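Local coordinates for protein ribokinase (PDB 6ILS) that phosphorylates D-ribose at O-5 with ATP and a divalent cation, probably magnesium, to give D-ribose 5-phosphate, at residues G227-S231 against Q242-I246; R280-A285 against V305-L309. One frame throughout, in Å; residues are numbered along the deposited sequence.

Overall arrangement
Both interactions are partly buried and lie toward the outside of the same side of the subunit. Interaction 1 is backbone work at the edge of the large sheet: paired strand ends, two waters and bound ATP. Interaction 2 is side-chain work between helices 275-289 and 302-312, and it is mostly apolar, with an arginine at one end. The two share a border, with centres 12 Å apart. I246 CG1 lies 3.7 Å from A283 CB, and Q243 packs its side chain on R280 and A283. Helix 275-289 thus belongs to interaction 2 and also borders interaction 1, and R280 packs on both Q243 and L309.

Interaction 1 (G227-S231 against Q242-I246); sequences GSKGS and QQSII. With ATP (adenosine-5'-triphosphate), chain E.
I245 reaches G227 and S228 with CG2 and lays CB and CD1 over one face of the adenine, with CD1 3.8 Å from ATP N1. At the C2 edge of the same ring, I246 O comes to 3.0 Å from ATP C2. The other flat group is the Q243 amide. Its NE2 donates to S244 O close to the amide plane. The contact belongs to the edge hairpin of the large sheet in this PfkB-family kinase. The turn at 227-230 leads into strand 231-235, which pairs with strand 241-243. S231 and Q243 form an antiparallel hydrogen-bonded pair. S231 N to Q243 O is 2.8 Å. Q243 N to S231 O is 2.9 Å and nearly straight at the hydrogen, 171°. Q243 O has more company: water 2 donates to it, and G230 CA makes a CA-H...O contact at 3.2 Å. A side chain on G230 would run into Q243 O and S244 CA, so glycine is probably needed, as its backbone angles also suggest. Past G230 and S244, water 1 also links the chains: it donates to S228 O and accepts from I245 N. The turn itself is held by G230 N bonding to G227 O. That oxygen also takes a hydrogen bond from the ribose of ATP, and G227 N donates to the beta phosphate at O1B. I245 CG1 sits between its backbone N and carbonyl carbon (chi1 59°), which carries CD1 to the base and turns CG2 to the turn carbonyls. This apolar side chain thus joins turn and nucleotide, and N189 adds another hydrogen bond to ATP. I245 CG2 ends 3.3 Å from G227 O, the oxygen that ATP O2' approaches to 2.9 Å.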
loop_
_atom_site.group_PDB
_atom_site.type_symbol
_atom_site.label_atom_id
_atom_site.label_comp_id
_atom_site.label_asym_id
_atom_site.label_seq_id
_atom_site.Cartn_x
_atom_site.Cartn_y
_atom_site.Cartn_z
ATOM N N GLY B 227 22.557 11.510 -15.146
ATOM C CA GLY B 227 22.317 12.081 -13.830
ATOM C C GLY B 227 22.744 13.536 -13.757
ATOM O O GLY B 227 22.365 14.328 -14.602
ATOM N N SER B 228 23.560 13.873 -12.762
ATOM C CA SER B 228 24.024 15.245 -12.577
ATOM C C SER B 228 24.921 15.725 -13.717
ATOM O O SER B 228 25.169 16.926 -13.841
ATOM C CB SER B 228 24.769 15.370 -11.247
ATOM O OG SER B 228 25.935 14.566 -11.265
ATOM N N LYS B 229 25.389 14.799 -14.556
ATOM C CA LYS B 229 26.209 15.151 -15.718
ATOM C C LYS B 229 25.374 15.451 -16.966
ATOM O O LYS B 229 25.912 15.775 -18.024
ATOM C CB LYS B 229 27.197 14.037 -16.042
ATOM C CG LYS B 229 28.108 13.658 -14.890
ATOM C CD LYS B 229 28.226 12.138 -14.754
ATOM C CE LYS B 229 28.905 11.747 -13.443
ATOM N NZ LYS B 229 28.041 12.048 -12.264
ATOM N N GLY B 230 24.064 15.315 -16.853
ATOM C CA GLY B 230 23.194 15.605 -17.972
ATOM C C GLY B 230 22.801 14.405 -18.821
ATOM O O GLY B 230 22.280 13.412 -18.327
ATOM N N SER B 231 23.034 14.520 -20.119
ATOM C CA SER B 231 22.589 13.507 -21.043
ATOM C C SER B 231 23.378 13.581 -22.330
ATOM O O SER B 231 24.111 14.538 -22.573
ATOM C CB SER B 231 21.093 13.679 -21.326
ATOM O OG SER B 231 20.850 14.892 -22.016
ATOM N N GLN B 242 25.808 16.415 -26.650
ATOM C CA GLN B 242 25.794 16.390 -25.199
ATOM C C GLN B 242 24.964 17.553 -24.664
ATOM O O GLN B 242 24.947 18.635 -25.248
ATOM C CB GLN B 242 27.213 16.442 -24.642
ATOM C CG GLN B 242 28.074 15.252 -25.051
ATOM C CD GLN B 242 29.501 15.355 -24.525
ATOM O OE1 GLN B 242 30.446 15.542 -25.292
ATOM N NE2 GLN B 242 29.660 15.225 -23.215
ATOM N N GLN B 243 24.263 17.304 -23.562
ATOM C CA GLN B 243 23.441 18.321 -22.900
ATOM C C GLN B 243 23.670 18.215 -21.403
ATOM O O GLN B 243 23.440 17.160 -20.799
ATOM C CB GLN B 243 21.959 18.128 -23.251
ATOM C CG GLN B 243 20.984 19.052 -22.486
ATOM C CD GLN B 243 21.226 20.527 -22.758
ATOM O OE1 GLN B 243 21.202 20.971 -23.905
ATOM N NE2 GLN B 243 21.462 21.298 -21.694
ATOM N N SER B 244 24.138 19.293 -20.779
ATOM C CA SER B 244 24.383 19.239 -19.341
ATOM C C SER B 244 23.045 19.387 -18.621
ATOM O O SER B 244 22.041 19.651 -19.270
ATOM C CB SER B 244 25.365 20.335 -18.920
ATOM O OG SER B 244 24.843 21.591 -19.295
ATOM N N ILE B 245 23.002 19.204 -17.306
ATOM C CA ILE B 245 21.741 19.441 -16.616
ATOM C C ILE B 245 21.380 20.907 -16.734
ATOM O O ILE B 245 22.266 21.756 -16.869
ATOM C CB ILE B 245 21.775 19.074 -15.113
ATOM C CG1 ILE B 245 22.860 19.873 -14.381
ATOM C CG2 ILE B 245 21.929 17.590 -14.920
ATOM C CD1 ILE B 245 22.697 19.832 -12.890
ATOM N N ILE B 246 20.085 21.190 -16.738
ATOM C CA ILE B 246 19.585 22.529 -16.464
ATOM C C ILE B 246 19.455 22.590 -14.940
ATOM O O ILE B 246 18.594 21.941 -14.365
ATOM C CB ILE B 246 18.238 22.799 -17.153
ATOM C CG1 ILE B 246 18.318 22.521 -18.668
ATOM C CG2 ILE B 246 17.762 24.207 -16.869
ATOM C CD1 ILE B 246 19.270 23.377 -19.393
HETATM P PG ATP E . 17.216 7.450 -14.406
HETATM O O1G ATP E . 16.770 6.728 -15.625
HETATM O O2G ATP E . 16.024 7.832 -13.542
HETATM O O3G ATP E . 18.109 6.593 -13.562
HETATM P PB ATP E . 19.315 9.312 -14.228
HETATM O O1B ATP E . 19.757 10.499 -14.967
HETATM O O2B ATP E . 20.413 8.351 -14.269
HETATM O O3B ATP E . 18.017 8.739 -14.926
HETATM P PA ATP E . 18.782 10.860 -11.825
HETATM O O1A ATP E . 20.137 11.282 -11.266
HETATM O O2A ATP E . 17.815 10.616 -10.695
HETATM O O3A ATP E . 18.945 9.531 -12.672
HETATM O "O5'" ATP E . 18.216 12.017 -12.716
HETATM C "C5'" ATP E . 17.019 11.835 -13.445
HETATM C "C4'" ATP E . 16.856 13.082 -14.413
HETATM O "O4'" ATP E . 16.890 14.379 -13.577
HETATM C "C3'" ATP E . 17.849 13.133 -15.194
HETATM O "O3'" ATP E . 17.435 13.587 -16.495
HETATM C "C2'" ATP E . 18.902 14.248 -14.561
HETATM O "O2'" ATP E . 19.726 14.731 -15.660
HETATM C "C1'" ATP E . 18.177 15.129 -14.003
HETATM N N9 ATP E . 18.791 15.576 -12.739
HETATM C C8 ATP E . 19.378 15.032 -11.632
HETATM N N7 ATP E . 19.742 16.056 -10.813
HETATM C C5 ATP E . 19.368 17.233 -11.413
HETATM C C6 ATP E . 19.500 18.562 -11.013
HETATM N N6 ATP E . 20.096 19.065 -9.806
HETATM N N1 ATP E . 19.048 19.534 -11.804
HETATM C C2 ATP E . 18.439 19.231 -13.004
HETATM N N3 ATP E . 18.301 17.941 -13.404
HETATM C C4 ATP E . 18.776 16.941 -12.599
HETATM O O HOH W 1 25.695 18.625 -16.092
HETATM O O HOH W 2 20.576 16.614 -19.895
#

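Interaction 2 (R280-A285 against V305-L309); sequences RFAAAA and VLKLL
The contact between R280-A285 and V305-L309 is helix-helix packing on the outer side of the ribokinase fold. The segment axes approach to 8.8 Å and cross at 108°. The apolar centre is A284, whose CB lies 3.8 Å from V305 CG1 and 3.7 Å from L309 CD2. V305 holds CG1 anti to its own nitrogen (chi1 178°), which puts that methyl over one face of the F281 ring. This is a CH-pi contact, 3.9 Å from CG1 to the F281 centroid. At the ring edge stand L309 CD1 and L306 CD2. A268 of helix 257-270 and L52 also touch F281, and K273 makes a cation-pi contact with its ring. At one end, the side chains of R280 and L309 run antiparallel alongside one another. L309 CD2 sits over the centre of the guanidinium face, and NH2 points to L309 O. The modelled separation of R280 NH2 and L309 O is too short to trust in detail. With an alanine in place of R280, L309 CD2 would probably lose the flat group it packs on, and that end of the contact would be less filled. R280 NE is buried without a partner, 3.7 Å from L309 CD2.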
loop_
_atom_site.group_PDB
_atom_site.type_symbol
_atom_site.label_atom_id
_atom_site.label_comp_id
_atom_site.label_asym_id
_atom_site.label_seq_id
_atom_site.Cartn_x
_atom_site.Cartn_y
_atom_site.Cartn_z
ATOM N N ARG B 280 17.509 19.584 -24.938
ATOM C CA ARG B 280 17.357 20.752 -24.064
ATOM C C ARG B 280 16.018 20.743 -23.360
ATOM O O ARG B 280 15.932 21.008 -22.156
ATOM C CB ARG B 280 17.496 22.051 -24.873
ATOM C CG ARG B 280 18.717 22.874 -24.508
ATOM C CD ARG B 280 18.587 24.311 -25.028
ATOM N NE ARG B 280 18.423 25.275 -23.944
ATOM C CZ ARG B 280 17.721 26.400 -24.048
ATOM N NH1 ARG B 280 17.097 26.700 -25.180
ATOM N NH2 ARG B 280 17.619 27.218 -23.012
ATOM N N PHE B 281 14.974 20.479 -24.139
ATOM C CA PHE B 281 13.600 20.415 -23.646
ATOM C C PHE B 281 13.445 19.337 -22.585
ATOM O O PHE B 281 12.848 19.568 -21.527
ATOM C CB PHE B 281 12.663 20.184 -24.830
ATOM C CG PHE B 281 11.209 20.180 -24.492
ATOM C CD1 PHE B 281 10.492 21.379 -24.427
ATOM C CD2 PHE B 281 10.539 18.982 -24.279
ATOM C CE1 PHE B 281 9.132 21.376 -24.133
ATOM C CE2 PHE B 281 9.186 18.969 -23.985
ATOM C CZ PHE B 281 8.473 20.183 -23.907
ATOM N N ALA B 282 14.015 18.161 -22.844
ATOM C CA ALA B 282 14.021 17.079 -21.858
ATOM C C ALA B 282 14.749 17.463 -20.575
ATOM O O ALA B 282 14.277 17.182 -19.469
ATOM C CB ALA B 282 14.662 15.784 -22.478
ATOM N N ALA B 283 15.905 18.116 -20.715
ATOM C CA ALA B 283 16.681 18.529 -19.547
ATOM C C ALA B 283 15.911 19.532 -18.698
ATOM O O ALA B 283 15.938 19.466 -17.471
ATOM C CB ALA B 283 18.009 19.111 -19.991
ATOM N N ALA B 284 15.225 20.457 -19.356
ATOM C CA ALA B 284 14.430 21.457 -18.645
ATOM C C ALA B 284 13.287 20.788 -17.905
ATOM O O ALA B 284 13.003 21.123 -16.756
ATOM C CB ALA B 284 13.896 22.509 -19.622
ATOM N N ALA B 285 12.653 19.803 -18.534
ATOM C CA ALA B 285 11.494 19.183 -17.891
ATOM C C ALA B 285 11.939 18.370 -16.690
ATOM O O ALA B 285 11.299 18.422 -15.643
ATOM C CB ALA B 285 10.716 18.317 -18.876
ATOM N N VAL B 305 8.163 24.509 -18.822
ATOM C CA VAL B 305 9.375 23.957 -19.483
ATOM C C VAL B 305 9.909 25.003 -20.463
ATOM O O VAL B 305 11.061 25.281 -20.447
ATOM C CB VAL B 305 9.101 22.618 -20.195
ATOM C CG1 VAL B 305 10.345 22.131 -20.882
ATOM C CG2 VAL B 305 8.558 21.576 -19.248
ATOM N N LEU B 306 9.020 25.585 -21.254
ATOM C CA LEU B 306 9.467 26.593 -22.240
ATOM C C LEU B 306 10.028 27.828 -21.518
ATOM O O LEU B 306 10.960 28.389 -22.015
ATOM C CB LEU B 306 8.308 26.960 -23.163
ATOM C CG LEU B 306 7.814 25.851 -24.083
ATOM C CD1 LEU B 306 6.674 26.345 -24.946
ATOM C CD2 LEU B 306 8.937 25.325 -24.952
ATOM N N LYS B 307 9.462 28.203 -20.381
ATOM C CA LYS B 307 9.966 29.390 -19.649
ATOM C C LYS B 307 11.366 29.079 -19.127
ATOM O O LYS B 307 12.204 29.907 -19.237
ATOM C CB LYS B 307 9.020 29.784 -18.520
ATOM C CG LYS B 307 9.304 31.127 -17.872
ATOM C CD LYS B 307 8.458 31.400 -16.653
ATOM C CE LYS B 307 8.565 32.811 -16.109
ATOM N NZ LYS B 307 8.404 32.874 -14.640
ATOM N N LEU B 308 11.570 27.884 -18.596
ATOM C CA LEU B 308 12.903 27.571 -18.087
ATOM C C LEU B 308 13.900 27.583 -19.239
ATOM O O LEU B 308 15.025 28.050 -19.088
ATOM C CB LEU B 308 12.912 26.215 -17.368
ATOM C CG LEU B 308 14.202 25.796 -16.658
ATOM C CD1 LEU B 308 14.720 26.871 -15.640
ATOM C CD2 LEU B 308 13.993 24.463 -15.954
ATOM N N LEU B 309 13.480 27.099 -20.400
ATOM C CA LEU B 309 14.346 27.112 -21.590
ATOM C C LEU B 309 14.716 28.513 -22.037
ATOM O O LEU B 309 15.849 28.775 -22.434
ATOM C CB LEU B 309 13.665 26.393 -22.756
ATOM C CG LEU B 309 13.623 24.872 -22.641
ATOM C CD1 LEU B 309 12.799 24.275 -23.790
ATOM C CD2 LEU B 309 15.027 24.334 -22.668
#